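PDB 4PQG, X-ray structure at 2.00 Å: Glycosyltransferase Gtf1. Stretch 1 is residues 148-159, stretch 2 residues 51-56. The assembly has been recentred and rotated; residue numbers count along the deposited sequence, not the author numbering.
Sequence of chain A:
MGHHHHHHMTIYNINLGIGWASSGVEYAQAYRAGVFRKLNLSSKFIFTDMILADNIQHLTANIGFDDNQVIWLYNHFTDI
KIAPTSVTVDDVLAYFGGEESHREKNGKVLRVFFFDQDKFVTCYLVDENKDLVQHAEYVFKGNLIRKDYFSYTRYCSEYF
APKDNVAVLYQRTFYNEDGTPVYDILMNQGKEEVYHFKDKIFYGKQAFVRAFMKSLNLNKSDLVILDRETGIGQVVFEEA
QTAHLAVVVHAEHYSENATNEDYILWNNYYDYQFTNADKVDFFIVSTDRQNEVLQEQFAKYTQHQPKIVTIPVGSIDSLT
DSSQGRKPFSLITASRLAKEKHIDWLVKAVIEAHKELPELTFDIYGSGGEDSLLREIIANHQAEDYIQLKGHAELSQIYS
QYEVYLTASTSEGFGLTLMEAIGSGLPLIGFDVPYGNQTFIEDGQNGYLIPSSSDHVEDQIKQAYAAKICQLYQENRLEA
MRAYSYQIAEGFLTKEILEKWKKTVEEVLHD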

# COMPACT_ATOMS: atom_id res chain seq x y z
N ASP A 148 12.80 22.61 5.51
CA ASP A 148 13.19 22.33 4.14
C ASP A 148 13.25 20.82 3.95
O ASP A 148 13.59 20.10 4.89
CB ASP A 148 14.57 22.91 3.84
CG ASP A 148 14.58 24.43 3.73
OD1 ASP A 148 13.51 25.07 3.66
OD2 ASP A 148 15.69 24.98 3.68
N TYR A 149 12.93 20.38 2.73
CA TYR A 149 12.89 18.97 2.35
C TYR A 149 13.79 18.73 1.13
O TYR A 149 13.71 19.48 0.17
CB TYR A 149 11.44 18.58 2.03
CG TYR A 149 10.55 18.70 3.25
CD1 TYR A 149 10.40 17.62 4.13
CD2 TYR A 149 9.91 19.91 3.57
CE1 TYR A 149 9.62 17.75 5.28
CE2 TYR A 149 9.12 20.03 4.71
CZ TYR A 149 8.99 18.94 5.56
OH TYR A 149 8.20 19.04 6.67
N PHE A 150 14.62 17.68 1.18
CA PHE A 150 15.72 17.48 0.21
C PHE A 150 15.72 16.13 -0.50
O PHE A 150 15.44 15.08 0.12
CB PHE A 150 17.09 17.65 0.91
CG PHE A 150 17.23 18.93 1.70
CD1 PHE A 150 17.59 20.12 1.07
CD2 PHE A 150 17.03 18.93 3.07
CE1 PHE A 150 17.73 21.30 1.80
CE2 PHE A 150 17.17 20.10 3.81
CZ PHE A 150 17.51 21.29 3.17
N SER A 151 16.05 16.15 -1.80
CA SER A 151 16.39 14.93 -2.57
C SER A 151 17.85 15.14 -2.99
O SER A 151 18.74 15.02 -2.16
CB SER A 151 15.46 14.69 -3.76
OG SER A 151 15.34 15.84 -4.59
N TYR A 152 18.10 15.52 -4.25
CA TYR A 152 19.45 15.98 -4.64
C TYR A 152 19.60 17.50 -4.45
O TYR A 152 20.70 18.04 -4.54
CB TYR A 152 19.82 15.56 -6.06
CG TYR A 152 18.85 16.01 -7.16
CD1 TYR A 152 19.08 17.18 -7.90
CD2 TYR A 152 17.74 15.24 -7.49
CE1 TYR A 152 18.21 17.57 -8.92
CE2 TYR A 152 16.86 15.62 -8.50
CZ TYR A 152 17.10 16.78 -9.22
OH TYR A 152 16.20 17.12 -10.22
N THR A 153 18.47 18.17 -4.21
CA THR A 153 18.45 19.58 -3.81
C THR A 153 17.16 19.80 -3.01
O THR A 153 16.35 18.88 -2.89
CB THR A 153 18.53 20.54 -5.02
OG1 THR A 153 18.74 21.88 -4.55
CG2 THR A 153 17.27 20.47 -5.88
N ARG A 154 16.98 21.00 -2.46
CA ARG A 154 15.73 21.33 -1.77
C ARG A 154 14.57 21.41 -2.75
O ARG A 154 14.58 22.22 -3.66
CB ARG A 154 15.85 22.64 -1.00
CG ARG A 154 14.52 23.10 -0.41
CD ARG A 154 14.70 24.40 0.35
NE ARG A 154 14.97 25.52 -0.54
CZ ARG A 154 15.20 26.75 -0.11
NH1 ARG A 154 15.19 27.00 1.20
NH2 ARG A 154 15.43 27.74 -0.99
N TYR A 155 13.55 20.58 -2.54
CA TYR A 155 12.38 20.60 -3.38
C TYR A 155 11.14 21.28 -2.76
O TYR A 155 10.24 21.67 -3.49
CB TYR A 155 12.04 19.18 -3.87
CG TYR A 155 11.65 18.17 -2.78
CD1 TYR A 155 10.33 18.07 -2.31
CD2 TYR A 155 12.60 17.30 -2.27
CE1 TYR A 155 9.98 17.13 -1.34
CE2 TYR A 155 12.27 16.36 -1.30
CZ TYR A 155 10.97 16.27 -0.84
OH TYR A 155 10.69 15.32 0.11
N CYS A 156 11.11 21.42 -1.43
CA CYS A 156 9.98 22.03 -0.72
C CYS A 156 10.45 22.77 0.55
O CYS A 156 11.38 22.30 1.25
CB CYS A 156 8.95 20.94 -0.35
SG CYS A 156 7.56 21.49 0.68
N SER A 157 9.83 23.92 0.83
CA SER A 157 9.93 24.58 2.14
C SER A 157 8.54 24.77 2.76
O SER A 157 7.56 25.06 2.07
CB SER A 157 10.60 25.94 2.06
OG SER A 157 11.97 25.82 1.75
N GLU A 158 8.47 24.59 4.07
CA GLU A 158 7.30 24.90 4.86
C GLU A 158 7.62 26.06 5.78
O GLU A 158 8.67 26.07 6.43
CB GLU A 158 6.86 23.71 5.70
CG GLU A 158 6.28 22.55 4.91
CD GLU A 158 5.87 21.41 5.80
OE1 GLU A 158 6.64 21.03 6.70
OE2 GLU A 158 4.76 20.87 5.58
N TYR A 159 6.68 26.99 5.87
CA TYR A 159 6.81 28.20 6.66
C TYR A 159 5.81 28.18 7.80
O TYR A 159 4.64 27.84 7.60
CB TYR A 159 6.63 29.44 5.77
CG TYR A 159 7.60 29.45 4.61
CD1 TYR A 159 8.91 29.90 4.77
CD2 TYR A 159 7.21 28.97 3.36
CE1 TYR A 159 9.80 29.90 3.70
CE2 TYR A 159 8.09 28.95 2.29
CZ TYR A 159 9.38 29.42 2.46
OH TYR A 159 10.24 29.40 1.40
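Stretch 2, residues 51-56: ILADNI

What kind of surface does stretch 1 offer, and in what shape does stretch 2 meet it? Stretch 1 is a hairpin: one strand ends at Phe150, a turn follows, and a second strand begins at Arg154, with Tyr149 N hydrogen-bonded to Cys156 O at 2.9 Å and Tyr155 N hydrogen-bonded to Tyr149 O at 2.9 Å. Tyr149, Tyr155, Cys156 and Glu158 point their CA-to-CB bonds toward stretch 2. Stretch 2 is irregular until Ile56, where a helix begins, and no hydrogen bond joins the two stretches directly. Its course follows the first strand toward the turn, with the CA atoms of Leu52 and Tyr149 7.2 Å apart and those of Asn55 and Ser151 6.9 Å apart.

How does the segment begin its approach? The CA-to-CB bond of Ile51 points away, but its carbonyl serves the contact through water 1. The water donates to Ile51 O at 2.8 Å and to Asp54 O at 3.3 Å, and it is hydrogen-bonded to Tyr155 OH at 2.6 Å. One water thus ties two carbonyls of the bend to a tyrosine of the second strand.

Why does Leu52 dominate the contact? It is covered by stretch 1 more than any other residue of the segment, and its m,t side chain reaches a pocket formed by both strands. Leu52 CD2 lies 4.1 Å from the centroid of the Tyr149 ring, only 15° off the ring normal, a CH-pi contact over the face; Leu52 CB sits over a face as well, 3.7 Å from Tyr149 CE1. The same CD2 meets Tyr155 CE1 at 4.0 Å and Cys156 SG at 4.1 Å, while Leu52 CD1 comes within 3.4 Å of Glu158 OE2. The Tyr149 ring is held from within the hairpin, its OH donating to Glu158 OE1 at 2.5 Å. Beside the apolar packing, Leu52 O approaches Tyr149 CE1 to 3.3 Å.

How does the segment leave the hairpin? Ala53 points away and makes no contact, and the CA-to-CB bond of Asp54 also points away, while its backbone O lies 4.2 Å from Tyr155 OH. Asn55 returns: its CA-to-CB bond points sideways, yet the end of its t side chain comes nearer, placing ND2 3.8 Å from Ser151 CB and 4.0 Å from Phe150 O. Its CA also lies 4.1 Å from Tyr155 OH. Asn55 is the N-cap, right before the helix, and its side chain caps a backbone N just past the segment; the residue that meets Ser151 thus also caps the helix. The side chain of Ile56 leads away, and the contact ends.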

# COMPACT_ATOMS: atom_id res chain seq x y z
N ILE A 51 3.30 13.95 0.84
CA ILE A 51 4.23 13.04 1.51
C ILE A 51 5.54 13.81 1.74
O ILE A 51 6.27 14.07 0.76
CB ILE A 51 4.58 11.81 0.62
CG1 ILE A 51 3.33 11.10 0.09
CG2 ILE A 51 5.53 10.85 1.34
CD1 ILE A 51 2.46 10.45 1.14
N LEU A 52 5.83 14.14 2.99
CA LEU A 52 7.00 14.94 3.34
C LEU A 52 7.83 14.29 4.45
O LEU A 52 9.02 14.57 4.58
CB LEU A 52 6.56 16.36 3.77
CG LEU A 52 6.08 17.26 2.61
CD1 LEU A 52 5.58 18.61 3.11
CD2 LEU A 52 7.17 17.47 1.55
N ALA A 53 7.20 13.42 5.23
CA ALA A 53 7.88 12.73 6.34
C ALA A 53 9.04 11.89 5.81
O ALA A 53 10.06 11.70 6.50
CB ALA A 53 6.89 11.87 7.11
N ASP A 54 8.86 11.40 4.59
CA ASP A 54 9.90 10.69 3.85
C ASP A 54 10.04 11.29 2.47
O ASP A 54 9.09 11.86 1.95
CB ASP A 54 9.49 9.23 3.67
CG ASP A 54 9.52 8.46 4.96
OD1 ASP A 54 10.64 8.19 5.44
OD2 ASP A 54 8.44 8.16 5.50
N ASN A 55 11.22 11.12 1.87
CA ASN A 55 11.37 11.32 0.43
C ASN A 55 10.55 10.24 -0.29
O ASN A 55 10.79 9.06 -0.09
CB ASN A 55 12.86 11.20 0.05
CG ASN A 55 13.11 11.42 -1.44
OD1 ASN A 55 12.19 11.36 -2.26
ND2 ASN A 55 14.38 11.69 -1.78
N ILE A 56 9.57 10.64 -1.11
CA ILE A 56 8.70 9.66 -1.76
C ILE A 56 9.49 8.60 -2.56
O ILE A 56 9.07 7.44 -2.66
CB ILE A 56 7.55 10.32 -2.59
CG1 ILE A 56 6.43 9.30 -2.85
CG2 ILE A 56 8.08 10.97 -3.87
CD1 ILE A 56 5.22 9.83 -3.60
O HOH W 1 8.67 13.79 -0.65